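Local coordinates for TetR-family transcriptional regulator (Pectobacterium atrosepticum, PDB 2HYT), which probably binds regulatory DNA through a helix-turn-helix motif and controls transcription, at residues Ala100-Arg114 against Glu163-Asn175. Sequence-based numbering, arbitrary orientation.
Sequences ALEPEIQRIVLRDAR and EAAFWIAEGEDGN. With EDO (1,2-ethanediol), chain C; EDO (1,2-ethanediol), chain D.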
loop_
_atom_site.group_PDB
_atom_site.type_symbol
_atom_site.label_atom_id
_atom_site.label_comp_id
_atom_site.label_asym_id
_atom_site.label_seq_id
_atom_site.Cartn_x
_atom_site.Cartn_y
_atom_site.Cartn_z
ATOM N N ALA A 100 -2.438 15.045 0.388
ATOM C CA ALA A 100 -3.342 14.305 1.273
ATOM C C ALA A 100 -4.292 15.220 2.051
ATOM O O ALA A 100 -5.226 14.730 2.680
ATOM C CB ALA A 100 -2.564 13.450 2.250
ATOM N N LEU A 101 -4.023 16.518 2.054
ATOM C CA LEU A 101 -4.928 17.480 2.711
ATOM C C LEU A 101 -5.822 18.209 1.719
ATOM O O LEU A 101 -6.680 19.004 2.129
ATOM C CB LEU A 101 -4.144 18.484 3.530
ATOM C CG LEU A 101 -3.307 17.904 4.692
ATOM C CD1 LEU A 101 -2.675 19.050 5.531
ATOM C CD2 LEU A 101 -4.126 16.952 5.566
ATOM N N GLU A 102 -5.650 17.984 0.421
ATOM C CA GLU A 102 -6.550 18.597 -0.548
ATOM C C GLU A 102 -7.867 17.843 -0.509
ATOM O O GLU A 102 -7.894 16.617 -0.563
ATOM C CB GLU A 102 -5.931 18.549 -1.963
ATOM C CG GLU A 102 -4.617 19.308 -2.036
ATOM C CD GLU A 102 -4.011 19.344 -3.416
ATOM O OE1 GLU A 102 -4.653 18.826 -4.379
ATOM O OE2 GLU A 102 -2.891 19.914 -3.552
ATOM N N PRO A 103 -8.990 18.557 -0.381
ATOM C CA PRO A 103 -10.243 17.808 -0.151
ATOM C C PRO A 103 -10.576 16.678 -1.125
ATOM O O PRO A 103 -11.040 15.615 -0.685
ATOM C CB PRO A 103 -11.319 18.919 -0.161
ATOM C CG PRO A 103 -10.609 20.098 0.233
ATOM C CD PRO A 103 -9.196 20.006 -0.289
ATOM N N GLU A 104 -10.367 16.849 -2.436
ATOM C CA GLU A 104 -10.716 15.777 -3.332
ATOM C C GLU A 104 -9.853 14.524 -3.157
ATOM O O GLU A 104 -10.350 13.408 -3.162
ATOM C CB GLU A 104 -10.629 16.225 -4.799
ATOM C CG GLU A 104 -11.092 15.135 -5.716
ATOM C CD GLU A 104 -11.320 15.624 -7.116
ATOM O OE1 GLU A 104 -10.407 16.296 -7.624
ATOM O OE2 GLU A 104 -12.379 15.285 -7.696
ATOM N N ILE A 105 -8.548 14.727 -3.066
ATOM C CA ILE A 105 -7.611 13.628 -2.890
ATOM C C ILE A 105 -7.834 12.978 -1.546
ATOM O O ILE A 105 -7.902 11.753 -1.433
ATOM C CB ILE A 105 -6.158 14.155 -3.104
ATOM C CG1 ILE A 105 -6.016 14.584 -4.575
ATOM C CG2 ILE A 105 -5.109 13.093 -2.723
ATOM C CD1 ILE A 105 -4.688 15.279 -4.900
ATOM N N GLN A 106 -7.933 13.791 -0.505
ATOM C CA GLN A 106 -8.144 13.284 0.815
ATOM C C GLN A 106 -9.332 12.358 0.870
ATOM O O GLN A 106 -9.300 11.304 1.499
ATOM C CB GLN A 106 -8.335 14.462 1.779
ATOM C CG GLN A 106 -8.569 14.069 3.181
ATOM C CD GLN A 106 -8.846 15.294 4.044
ATOM O OE1 GLN A 106 -9.820 16.022 3.801
ATOM N NE2 GLN A 106 -7.962 15.565 4.984
ATOM N N ARG A 107 -10.442 12.807 0.287
ATOM C CA ARG A 107 -11.698 12.100 0.429
ATOM C C ARG A 107 -11.829 11.000 -0.599
ATOM O O ARG A 107 -11.895 9.822 -0.237
ATOM C CB ARG A 107 -12.827 13.093 0.325
ATOM C CG ARG A 107 -12.945 13.927 1.615
ATOM C CD ARG A 107 -14.246 14.718 1.624
ATOM N NE ARG A 107 -14.196 15.821 0.684
ATOM C CZ ARG A 107 -15.246 16.534 0.264
ATOM N NH1 ARG A 107 -16.481 16.248 0.665
ATOM N NH2 ARG A 107 -15.046 17.548 -0.580
ATOM N N ILE A 108 -11.798 11.379 -1.880
ATOM C CA ILE A 108 -12.070 10.415 -2.960
ATOM C C ILE A 108 -11.007 9.302 -3.057
ATOM O O ILE A 108 -11.335 8.124 -3.168
ATOM C CB ILE A 108 -12.195 11.113 -4.315
ATOM C CG1 ILE A 108 -13.384 12.088 -4.292
ATOM C CG2 ILE A 108 -12.328 10.060 -5.449
ATOM C CD1 ILE A 108 -14.720 11.392 -4.071
ATOM N N VAL A 109 -9.727 9.683 -3.006
ATOM C CA VAL A 109 -8.630 8.735 -3.188
ATOM C C VAL A 109 -8.272 8.074 -1.856
ATOM O O VAL A 109 -8.224 6.873 -1.755
ATOM C CB VAL A 109 -7.394 9.412 -3.811
ATOM C CG1 VAL A 109 -6.163 8.464 -3.866
ATOM C CG2 VAL A 109 -7.710 9.996 -5.181
ATOM N N LEU A 110 -8.006 8.865 -0.814
ATOM C CA LEU A 110 -7.394 8.307 0.396
ATOM C C LEU A 110 -8.355 7.759 1.415
ATOM O O LEU A 110 -7.931 7.078 2.373
ATOM C CB LEU A 110 -6.444 9.356 1.008
ATOM C CG LEU A 110 -5.280 9.824 0.134
ATOM C CD1 LEU A 110 -4.601 11.008 0.810
ATOM C CD2 LEU A 110 -4.260 8.707 -0.122
ATOM N N ARG A 111 -9.651 8.030 1.230
ATOM C CA ARG A 111 -10.705 7.506 2.102
ATOM C C ARG A 111 -11.632 6.569 1.281
ATOM O O ARG A 111 -11.743 5.362 1.536
ATOM C CB ARG A 111 -11.446 8.658 2.771
ATOM C CG ARG A 111 -10.561 9.360 3.811
ATOM C CD ARG A 111 -11.324 10.449 4.482
ATOM N NE ARG A 111 -10.472 11.221 5.376
ATOM C CZ ARG A 111 -10.817 12.381 5.926
ATOM N NH1 ARG A 111 -12.025 12.901 5.719
ATOM N NH2 ARG A 111 -9.948 13.024 6.694
ATOM N N ASP A 112 -12.279 7.122 0.261
ATOM C CA ASP A 112 -13.310 6.374 -0.460
ATOM C C ASP A 112 -12.710 5.240 -1.281
ATOM O O ASP A 112 -13.129 4.094 -1.139
ATOM C CB ASP A 112 -14.115 7.312 -1.364
ATOM C CG ASP A 112 -14.869 8.359 -0.590
ATOM O OD1 ASP A 112 -15.440 8.057 0.471
ATOM O OD2 ASP A 112 -14.928 9.492 -1.071
ATOM N N ALA A 113 -11.784 5.543 -2.188
ATOM C CA ALA A 113 -11.162 4.489 -2.999
ATOM C C ALA A 113 -10.438 3.481 -2.116
ATOM O O ALA A 113 -10.396 2.289 -2.434
ATOM C CB ALA A 113 -10.180 5.053 -4.041
ATOM N N ARG A 114 -9.822 3.962 -1.035
ATOM C CA ARG A 114 -9.184 3.058 -0.069
ATOM C C ARG A 114 -10.151 2.006 0.446
ATOM O O ARG A 114 -9.856 0.803 0.377
ATOM C CB ARG A 114 -8.620 3.856 1.120
ATOM C CG ARG A 114 -7.593 3.077 1.871
ATOM C CD ARG A 114 -7.264 3.687 3.201
ATOM N NE ARG A 114 -6.111 2.988 3.747
ATOM C CZ ARG A 114 -5.572 3.279 4.933
ATOM N NH1 ARG A 114 -6.097 4.216 5.695
ATOM N NH2 ARG A 114 -4.529 2.608 5.347
ATOM N N GLU A 163 1.762 5.235 1.933
ATOM C CA GLU A 163 1.269 4.891 3.261
ATOM C C GLU A 163 1.141 6.121 4.168
ATOM O O GLU A 163 0.158 6.266 4.924
ATOM C CB GLU A 163 2.206 3.869 3.930
ATOM C CG GLU A 163 1.584 3.127 5.067
ATOM C CD GLU A 163 0.416 2.223 4.619
ATOM O OE1 GLU A 163 0.270 1.928 3.390
ATOM O OE2 GLU A 163 -0.377 1.859 5.511
ATOM N N ALA A 164 2.147 6.973 4.114
ATOM C CA ALA A 164 2.123 8.201 4.909
ATOM C C ALA A 164 0.925 9.079 4.507
ATOM O O ALA A 164 0.308 9.701 5.358
ATOM C CB ALA A 164 3.445 8.931 4.807
ATOM N N ALA A 165 0.589 9.135 3.218
ATOM C CA ALA A 165 -0.609 9.884 2.768
ATOM C C ALA A 165 -1.883 9.316 3.369
ATOM O O ALA A 165 -2.726 10.071 3.856
ATOM C CB ALA A 165 -0.685 9.942 1.265
ATOM N N PHE A 166 -2.026 7.997 3.389
ATOM C CA PHE A 166 -3.164 7.361 4.075
ATOM C C PHE A 166 -3.249 7.788 5.522
ATOM O O PHE A 166 -4.343 8.148 6.010
ATOM C CB PHE A 166 -3.066 5.843 4.035
ATOM C CG PHE A 166 -3.421 5.230 2.709
ATOM C CD1 PHE A 166 -4.555 5.639 2.001
ATOM C CD2 PHE A 166 -2.701 4.148 2.218
ATOM C CE1 PHE A 166 -4.885 5.023 0.794
ATOM C CE2 PHE A 166 -3.034 3.555 1.001
ATOM C CZ PHE A 166 -4.152 3.988 0.317
ATOM N N TRP A 167 -2.105 7.762 6.179
ATOM C CA TRP A 167 -1.982 8.067 7.600
ATOM C C TRP A 167 -2.401 9.517 7.808
ATOM O O TRP A 167 -3.236 9.835 8.670
ATOM C CB TRP A 167 -0.558 7.799 8.074
ATOM C CG TRP A 167 -0.339 8.132 9.481
ATOM C CD1 TRP A 167 -0.818 7.462 10.576
ATOM C CD2 TRP A 167 0.398 9.258 9.994
ATOM N NE1 TRP A 167 -0.403 8.076 11.722
ATOM C CE2 TRP A 167 0.339 9.184 11.394
ATOM C CE3 TRP A 167 1.123 10.293 9.404
ATOM C CZ2 TRP A 167 0.943 10.111 12.201
ATOM C CZ3 TRP A 167 1.737 11.217 10.225
ATOM C CH2 TRP A 167 1.604 11.146 11.595
ATOM N N ILE A 168 -1.901 10.412 6.978
ATOM C CA ILE A 168 -2.267 11.832 7.136
ATOM C C ILE A 168 -3.780 12.000 6.961
ATOM O O ILE A 168 -4.417 12.767 7.705
ATOM C CB ILE A 168 -1.507 12.709 6.131
ATOM C CG1 ILE A 168 -0.031 12.756 6.481
ATOM C CG2 ILE A 168 -2.091 14.106 6.061
ATOM C CD1 ILE A 168 0.924 13.191 5.353
ATOM N N ALA A 169 -4.352 11.276 6.010
ATOM C CA ALA A 169 -5.780 11.381 5.684
ATOM C C ALA A 169 -6.685 10.714 6.740
ATOM O O ALA A 169 -7.882 10.974 6.737
ATOM C CB ALA A 169 -6.048 10.842 4.256
ATOM N N GLU A 170 -6.109 9.890 7.629
ATOM C CA GLU A 170 -6.812 9.230 8.775
ATOM C C GLU A 170 -6.988 10.165 9.976
ATOM O O GLU A 170 -7.844 9.914 10.846
ATOM C CB GLU A 170 -5.997 8.052 9.317
ATOM C CG GLU A 170 -6.122 6.781 8.539
ATOM C CD GLU A 170 -5.090 5.719 8.915
ATOM O OE1 GLU A 170 -4.190 5.932 9.760
ATOM O OE2 GLU A 170 -5.179 4.642 8.339
ATOM N N GLY A 171 -6.120 11.169 10.087
ATOM C CA GLY A 171 -6.157 12.073 11.222
ATOM C C GLY A 171 -7.424 12.929 11.242
ATOM O O GLY A 171 -8.010 13.270 10.197
ATOM N N GLU A 172 -7.871 13.249 12.449
ATOM C CA GLU A 172 -8.757 14.394 12.637
ATOM C C GLU A 172 -7.882 15.651 12.436
ATOM O O GLU A 172 -8.359 16.680 11.961
ATOM C CB GLU A 172 -9.380 14.369 14.036
ATOM N N ASP A 173 -6.596 15.553 12.787
ATOM C CA ASP A 173 -5.679 16.667 12.590
ATOM C C ASP A 173 -4.673 16.342 11.491
ATOM O O ASP A 173 -3.492 16.057 11.729
ATOM C CB ASP A 173 -4.987 17.098 13.894
ATOM C CG ASP A 173 -4.531 18.537 13.847
ATOM O OD1 ASP A 173 -4.230 19.024 12.721
ATOM O OD2 ASP A 173 -4.513 19.188 14.920
ATOM N N GLY A 174 -5.173 16.398 10.267
ATOM C CA GLY A 174 -4.330 16.183 9.112
ATOM C C GLY A 174 -3.204 17.194 9.023
ATOM O O GLY A 174 -2.101 16.855 8.606
ATOM N N ASN A 175 -3.449 18.458 9.387
ATOM C CA ASN A 175 -2.382 19.452 9.317
ATOM C C ASN A 175 -1.187 19.102 10.182
ATOM O O ASN A 175 -0.018 19.196 9.744
ATOM C CB ASN A 175 -2.909 20.814 9.759
ATOM C CG ASN A 175 -3.923 21.384 8.807
ATOM O OD1 ASN A 175 -3.714 21.386 7.598
ATOM N ND2 ASN A 175 -5.023 21.900 9.356
HETATM C C1 EDO C . -1.024 3.930 8.916
HETATM O O1 EDO C . -1.828 4.235 10.063
HETATM C C2 EDO C . -1.912 4.141 7.696
HETATM O O2 EDO C . -3.064 3.298 7.772
HETATM C C1 EDO D . -5.987 16.258 -8.801
HETATM O O1 EDO D . -4.906 17.189 -8.950
HETATM C C2 EDO D . -7.195 17.077 -8.339
HETATM O O2 EDO D . -7.722 16.584 -7.116
HETATM O O HOH W 1 -7.035 7.191 4.881
HETATM O O HOH W 2 -6.880 14.070 7.519
#
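Arg114 lays its guanidinium flat on the ring of Phe166, the two planes only 5° apart and CZ of Arg114 4.1 Å from the ring centroid, a stacked cation-pi pair. A first torsion of -161° turns CG of Arg114 away from the backbone N, and the chain stays extended as far as NE, which also runs its methylenes over the ring, CG lying 3.5 Å from CE1 of Phe166. A long, flat, charged side chain suits this place because its face can stack while its edge still donates: NH1 of Arg114 makes a nearly straight salt bridge of 2.8 Å to OE2 of Glu170, arriving on the anti side of the carboxylate. Water 1 links Leu110 O with Phe166 O beside this pair.

Arg111 grips backbone instead: its NE and NH2 both donate to Ala169 O, each at 2.9 Å, side-on and with the oxygen close to the guanidinium plane. Apolar side chains fill the rest of the contact. The methyl of Ala169 sits 3.6 Å from CB of Leu110, whose CD2 meets the Phe166 ring, and Leu101 crosses Ile168 at about a right angle with CD2 3.5 Å from CG2. Alanine here permits close approach, and Gly174 lets CD2 of Leu101 lie against its backbone.

The segments 103-114 and 163-170 cross at -103° within the TetR-like C-terminal domain. Helix 85-98 packs on Ala165 and Ile168, helix 174-190 covers Leu101, and Arg126 and Gln125 of the second subunit bind Glu170 and Arg114, bringing the contact to the dimer interface.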